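Local coordinates for protein putative aspartyl-tRNA synthetase (Leishmania major, PDB 6OD8) that probably charges tRNA(Asp) with L-aspartate at the expense of ATP, as a dimeric class II aminoacyl-tRNA synthetase, at residues T203-R208 with L548-P553; I137-I142 with R179-T184. All coordinates share one frame; numbering follows the deposited sequence.

Interaction 1 of 2, residues T203-R208 with L548-P553; sequences TRLNSR and LFPRDP
Arg208 reaches Leu548 by leaving its backbone with CG anti to its own N (chi1 179°) and then bending at chi2, and again at chi3, so that NE faces the carbonyl of Leu548. Leu205, three residues earlier, on helix 201-206, has CG beside its backbone N, and its methyls meet the ring of Pro550. The polar link is short and nearly straight: Arg208 NE donates to Leu548 O at 2.7 Å with an N-H...O angle of 167°. The oxygen lies at the edge of the guanidinium, in its plane, while the donor is tilted somewhat from the plane of the carbonyl. Leu205 CD2 covers one face of the same guanidinium, 3.6 Å above its plane and over its centre, while also packing on the proline ring, 3.9 Å from Pro550 CG. Farther back on the arginine, CB comes to 3.9 Å from Phe549 CE1; the phenyl ring is turned 74° from the guanidinium plane. Phe549 also meets Tyr278 of the second subunit, and Arg551 NE bonds to Ile248 O there, which places 548-553, part of the C-terminal tail beyond helix 530-538 of the catalytic domain, at the dimer interface. The remaining guanidinium nitrogens are occupied as well, NH1 by a salt bridge to Asp211 and NH2 by Ser547 O. With Asp211 probably balancing its charge, the buried guanidinium is fixed in its rotation and ties the first residue of helix 208-211 to a main-chain oxygen of the tail.

Interaction 2 of 2, residues I137-I142 with R179-T184; sequences IATESI and RTLPFT
Ile137, just before, and Ala138, the first residue of, a type II beta turn (Ala138 to Ser141) meet Arg179 where the chain passes from helix 128-136 into strand 142-151 of the OB-fold domain. Ile137 C lies 4.2 Å from Arg179 NH1, a nitrogen that bonds to Gln136 O at the end of that helix. Ala138 points its CB toward the other segment, over one face of the guanidinium and 3.9 Å from Arg179 CG. The arginine chain, extended from CG to NE, thus runs past the methyl to Gln136. Thr139 follows with van der Waals packing, OG1 3.7 Å from Leu181 CD1, the two side chains crossing at about a right angle. Glu140 takes the positive phi (77°) of the turn's third position and packs CG likewise, 4.1 Å from Leu181 CD2; the chain then bends at chi2, and its carboxylate is held by salt bridges to Arg213 and Arg110. Leu181, shared between two turn residues, also packs on Met210 and on Leu518 of the second subunit. Ser141 closes the turn with two bonds to Ala138 O, from its N at 3.1 Å and from its OG at 2.7 Å, both arriving from the same face of the carbonyl plane.

The centres of interaction 1 and interaction 2 lie 20 Å apart, and the 179-184 segment bridges the gap between them. Its Phe183 ring packs on the helix of interaction 1, with CE1 3.5 Å from Thr203 O, while Pro182 CB stands 3.5 Å from Ser207 OG. Both segments of interaction 2 precede those of interaction 1 in the chain, which passes from the OB-fold domain through this connector into the catalytic domain, and only much later returns with 548-553. Helix 208-211 is common ground: Arg208 belongs to it, and its Met210 touches Glu140 and Phe183. Both contacts also touch the second subunit. They read as structural packing at the junction of the two domains rather than as parts of the active site.

Interaction 1 of 2, residues T203-R208 with L548-P553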
loop_
_atom_site.group_PDB
_atom_site.type_symbol
_atom_site.label_atom_id
_atom_site.label_comp_id
_atom_site.label_asym_id
_atom_site.label_seq_id
_atom_site.Cartn_x
_atom_site.Cartn_y
_atom_site.Cartn_z
ATOM N N THR A 203 -15.189 14.401 20.646
ATOM C CA THR A 203 -16.037 13.305 21.111
ATOM C C THR A 203 -16.180 12.237 20.033
ATOM O O THR A 203 -16.148 11.033 20.319
ATOM C CB THR A 203 -17.400 13.859 21.519
ATOM O OG1 THR A 203 -17.202 14.888 22.491
ATOM C CG2 THR A 203 -18.276 12.759 22.114
ATOM N N ARG A 204 -16.307 12.674 18.784
ATOM C CA ARG A 204 -16.335 11.775 17.634
ATOM C C ARG A 204 -15.102 10.880 17.589
ATOM O O ARG A 204 -15.203 9.661 17.416
ATOM C CB ARG A 204 -16.406 12.622 16.374
ATOM C CG ARG A 204 -17.373 12.210 15.343
ATOM C CD ARG A 204 -17.279 13.178 14.173
ATOM N NE ARG A 204 -18.390 14.122 14.155
ATOM C CZ ARG A 204 -19.580 13.822 13.644
ATOM N NH1 ARG A 204 -19.781 12.611 13.129
ATOM N NH2 ARG A 204 -20.557 14.712 13.640
ATOM N N LEU A 205 -13.917 11.479 17.713
ATOM C CA LEU A 205 -12.695 10.700 17.540
ATOM C C LEU A 205 -12.414 9.841 18.760
ATOM O O LEU A 205 -11.781 8.788 18.634
ATOM C CB LEU A 205 -11.507 11.626 17.245
ATOM C CG LEU A 205 -11.690 12.524 16.020
ATOM C CD1 LEU A 205 -10.543 13.577 15.862
ATOM C CD2 LEU A 205 -11.866 11.705 14.747
ATOM N N ASN A 206 -12.901 10.256 19.931
ATOM C CA ASN A 206 -12.677 9.490 21.150
ATOM C C ASN A 206 -13.405 8.151 21.143
ATOM O O ASN A 206 -12.993 7.252 21.874
ATOM C CB ASN A 206 -13.118 10.291 22.376
ATOM C CG ASN A 206 -12.181 11.435 22.686
ATOM O OD1 ASN A 206 -11.060 11.478 22.182
ATOM N ND2 ASN A 206 -12.634 12.370 23.511
ATOM N N SER A 207 -14.493 8.028 20.370
ATOM C CA SER A 207 -15.206 6.757 20.141
ATOM C C SER A 207 -15.407 6.563 18.636
ATOM O O SER A 207 -16.528 6.480 18.126
ATOM C CB SER A 207 -16.559 6.707 20.846
ATOM O OG SER A 207 -16.440 6.977 22.228
ATOM N N ARG A 208 -14.282 6.473 17.924
ATOM C CA ARG A 208 -14.306 6.447 16.470
ATOM C C ARG A 208 -15.085 5.255 15.933
ATOM O O ARG A 208 -15.679 5.349 14.851
ATOM C CB ARG A 208 -12.868 6.439 15.933
ATOM C CG ARG A 208 -12.769 6.378 14.442
ATOM C CD ARG A 208 -13.436 7.583 13.805
ATOM N NE ARG A 208 -12.492 8.289 12.953
ATOM C CZ ARG A 208 -12.802 9.330 12.191
ATOM N NH1 ARG A 208 -14.047 9.776 12.160
ATOM N NH2 ARG A 208 -11.867 9.913 11.450
ATOM N N LEU A 548 -8.417 7.714 9.766
ATOM C CA LEU A 548 -9.213 6.756 10.529
ATOM C C LEU A 548 -9.064 6.972 12.033
ATOM O O LEU A 548 -10.058 7.073 12.757
ATOM C CB LEU A 548 -8.796 5.339 10.121
ATOM C CG LEU A 548 -9.707 4.134 10.133
ATOM C CD1 LEU A 548 -11.073 4.448 9.548
ATOM C CD2 LEU A 548 -9.001 2.967 9.371
ATOM N N PHE A 549 -7.829 7.022 12.531
ATOM C CA PHE A 549 -7.559 7.261 13.950
ATOM C C PHE A 549 -6.523 8.373 13.989
ATOM O O PHE A 549 -5.314 8.099 13.983
ATOM C CB PHE A 549 -7.048 5.997 14.646
ATOM C CG PHE A 549 -8.030 4.860 14.610
ATOM C CD1 PHE A 549 -9.096 4.828 15.515
ATOM C CD2 PHE A 549 -7.910 3.850 13.653
ATOM C CE1 PHE A 549 -10.030 3.772 15.483
ATOM C CE2 PHE A 549 -8.834 2.786 13.607
ATOM C CZ PHE A 549 -9.888 2.749 14.516
ATOM N N PRO A 550 -6.954 9.638 13.988
ATOM C CA PRO A 550 -6.021 10.731 13.672
ATOM C C PRO A 550 -4.938 10.915 14.734
ATOM O O PRO A 550 -5.091 10.587 15.911
ATOM C CB PRO A 550 -6.933 11.970 13.591
ATOM C CG PRO A 550 -8.302 11.435 13.259
ATOM C CD PRO A 550 -8.354 10.107 14.034
ATOM N N ARG A 551 -3.827 11.491 14.291
ATOM C CA ARG A 551 -2.717 11.854 15.155
ATOM C C ARG A 551 -2.467 13.346 14.980
ATOM O O ARG A 551 -2.308 13.811 13.851
ATOM C CB ARG A 551 -1.446 11.076 14.788
ATOM C CG ARG A 551 -1.517 9.560 15.071
ATOM C CD ARG A 551 -1.500 9.369 16.597
ATOM N NE ARG A 551 -1.688 7.976 17.008
ATOM C CZ ARG A 551 -2.863 7.437 17.325
ATOM N NH1 ARG A 551 -3.984 8.158 17.265
ATOM N NH2 ARG A 551 -2.914 6.163 17.681
ATOM N N ASP A 552 -2.440 14.078 16.076
ATOM C CA ASP A 552 -1.997 15.468 15.998
ATOM C C ASP A 552 -1.233 15.713 17.296
ATOM O O ASP A 552 -1.139 14.786 18.118
ATOM C CB ASP A 552 -3.188 16.410 15.729
ATOM C CG ASP A 552 -4.167 16.503 16.881
ATOM O OD1 ASP A 552 -3.761 16.392 18.045
ATOM O OD2 ASP A 552 -5.376 16.700 16.616
ATOM N N PRO A 553 -0.641 16.896 17.522
ATOM C CA PRO A 553 0.191 17.054 18.725
ATOM C C PRO A 553 -0.526 16.718 20.026
ATOM O O PRO A 553 0.127 16.315 21.002
ATOM C CB PRO A 553 0.601 18.540 18.672
ATOM C CG PRO A 553 0.565 18.876 17.239
ATOM C CD PRO A 553 -0.629 18.122 16.702
#

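Interaction 2 of 2, residues I137-I142 with R179-T184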
loop_
_atom_site.group_PDB
_atom_site.type_symbol
_atom_site.label_atom_id
_atom_site.label_comp_id
_atom_site.label_asym_id
_atom_site.label_seq_id
_atom_site.Cartn_x
_atom_site.Cartn_y
_atom_site.Cartn_z
ATOM N N ILE A 137 -34.467 -4.381 23.303
ATOM C CA ILE A 137 -33.091 -4.573 22.854
ATOM C C ILE A 137 -32.400 -3.217 22.804
ATOM O O ILE A 137 -32.978 -2.223 22.351
ATOM C CB ILE A 137 -33.051 -5.272 21.483
ATOM C CG1 ILE A 137 -33.777 -6.620 21.562
ATOM C CG2 ILE A 137 -31.619 -5.478 20.997
ATOM C CD1 ILE A 137 -33.864 -7.386 20.253
ATOM N N ALA A 138 -31.166 -3.162 23.297
ATOM C CA ALA A 138 -30.411 -1.911 23.253
ATOM C C ALA A 138 -30.012 -1.593 21.818
ATOM O O ALA A 138 -29.571 -2.476 21.074
ATOM C CB ALA A 138 -29.162 -2.006 24.131
ATOM N N THR A 139 -30.169 -0.325 21.417
ATOM C CA THR A 139 -29.721 0.039 20.080
ATOM C C THR A 139 -28.219 -0.196 19.970
ATOM O O THR A 139 -27.479 -0.121 20.960
ATOM C CB THR A 139 -30.054 1.499 19.747
ATOM O OG1 THR A 139 -29.339 2.357 20.624
ATOM C CG2 THR A 139 -31.555 1.755 19.915
ATOM N N GLU A 140 -27.790 -0.524 18.752
ATOM C CA GLU A 140 -26.452 -0.939 18.338
ATOM C C GLU A 140 -26.150 -2.402 18.707
ATOM O O GLU A 140 -25.096 -2.906 18.318
ATOM C CB GLU A 140 -25.332 -0.020 18.878
ATOM C CG GLU A 140 -25.502 1.419 18.377
ATOM C CD GLU A 140 -25.559 1.450 16.871
ATOM O OE1 GLU A 140 -24.536 1.096 16.236
ATOM O OE2 GLU A 140 -26.640 1.766 16.320
ATOM N N SER A 141 -27.036 -3.102 19.418
ATOM C CA SER A 141 -26.874 -4.543 19.544
ATOM C C SER A 141 -26.867 -5.157 18.151
ATOM O O SER A 141 -27.442 -4.609 17.210
ATOM C CB SER A 141 -28.005 -5.162 20.372
ATOM O OG SER A 141 -28.069 -4.618 21.674
ATOM N N ILE A 142 -26.202 -6.299 18.015
ATOM C CA ILE A 142 -26.233 -7.055 16.774
ATOM C C ILE A 142 -27.138 -8.261 16.987
ATOM O O ILE A 142 -27.015 -8.975 17.987
ATOM C CB ILE A 142 -24.820 -7.465 16.337
ATOM C CG1 ILE A 142 -24.027 -6.209 15.956
ATOM C CG2 ILE A 142 -24.899 -8.430 15.171
ATOM C CD1 ILE A 142 -22.555 -6.461 15.750
ATOM N N ARG A 179 -26.537 0.177 26.916
ATOM C CA ARG A 179 -27.649 1.094 26.708
ATOM C C ARG A 179 -27.218 2.550 26.793
ATOM O O ARG A 179 -28.000 3.432 26.423
ATOM C CB ARG A 179 -28.759 0.834 27.723
ATOM C CG ARG A 179 -29.185 -0.605 27.760
ATOM C CD ARG A 179 -30.417 -0.790 28.663
ATOM N NE ARG A 179 -30.875 -2.175 28.613
ATOM C CZ ARG A 179 -31.712 -2.646 27.690
ATOM N NH1 ARG A 179 -32.189 -1.839 26.752
ATOM N NH2 ARG A 179 -32.083 -3.923 27.706
ATOM N N THR A 180 -25.998 2.810 27.269
ATOM C CA THR A 180 -25.421 4.148 27.329
ATOM C C THR A 180 -24.407 4.293 26.193
ATOM O O THR A 180 -23.349 3.654 26.211
ATOM C CB THR A 180 -24.759 4.385 28.678
ATOM O OG1 THR A 180 -25.685 4.038 29.715
ATOM C CG2 THR A 180 -24.361 5.842 28.814
ATOM N N LEU A 181 -24.752 5.092 25.197
ATOM C CA LEU A 181 -23.894 5.338 24.043
ATOM C C LEU A 181 -23.087 6.611 24.259
ATOM O O LEU A 181 -23.547 7.525 24.947
ATOM C CB LEU A 181 -24.728 5.473 22.762
ATOM C CG LEU A 181 -25.529 4.241 22.340
ATOM C CD1 LEU A 181 -26.355 4.543 21.116
ATOM C CD2 LEU A 181 -24.594 3.077 22.063
ATOM N N PRO A 182 -21.874 6.711 23.703
ATOM C CA PRO A 182 -21.133 7.981 23.817
ATOM C C PRO A 182 -21.838 9.132 23.124
ATOM O O PRO A 182 -21.639 10.289 23.498
ATOM C CB PRO A 182 -19.783 7.660 23.157
ATOM C CG PRO A 182 -20.070 6.516 22.237
ATOM C CD PRO A 182 -21.152 5.706 22.908
ATOM N N PHE A 183 -22.631 8.829 22.100
ATOM C CA PHE A 183 -23.464 9.754 21.347
ATOM C C PHE A 183 -24.319 8.882 20.447
ATOM O O PHE A 183 -23.985 7.720 20.213
ATOM C CB PHE A 183 -22.637 10.755 20.521
ATOM C CG PHE A 183 -21.533 10.114 19.705
ATOM C CD1 PHE A 183 -20.225 10.121 20.162
ATOM C CD2 PHE A 183 -21.807 9.511 18.486
ATOM C CE1 PHE A 183 -19.208 9.527 19.424
ATOM C CE2 PHE A 183 -20.795 8.912 17.733
ATOM C CZ PHE A 183 -19.493 8.926 18.203
ATOM N N THR A 184 -25.415 9.446 19.939
ATOM C CA THR A 184 -26.280 8.678 19.048
ATOM C C THR A 184 -25.835 8.822 17.596
ATOM O O THR A 184 -25.199 9.811 17.203
ATOM C CB THR A 184 -27.743 9.121 19.160
ATOM O OG1 THR A 184 -27.856 10.478 18.694
ATOM C CG2 THR A 184 -28.223 9.045 20.599
#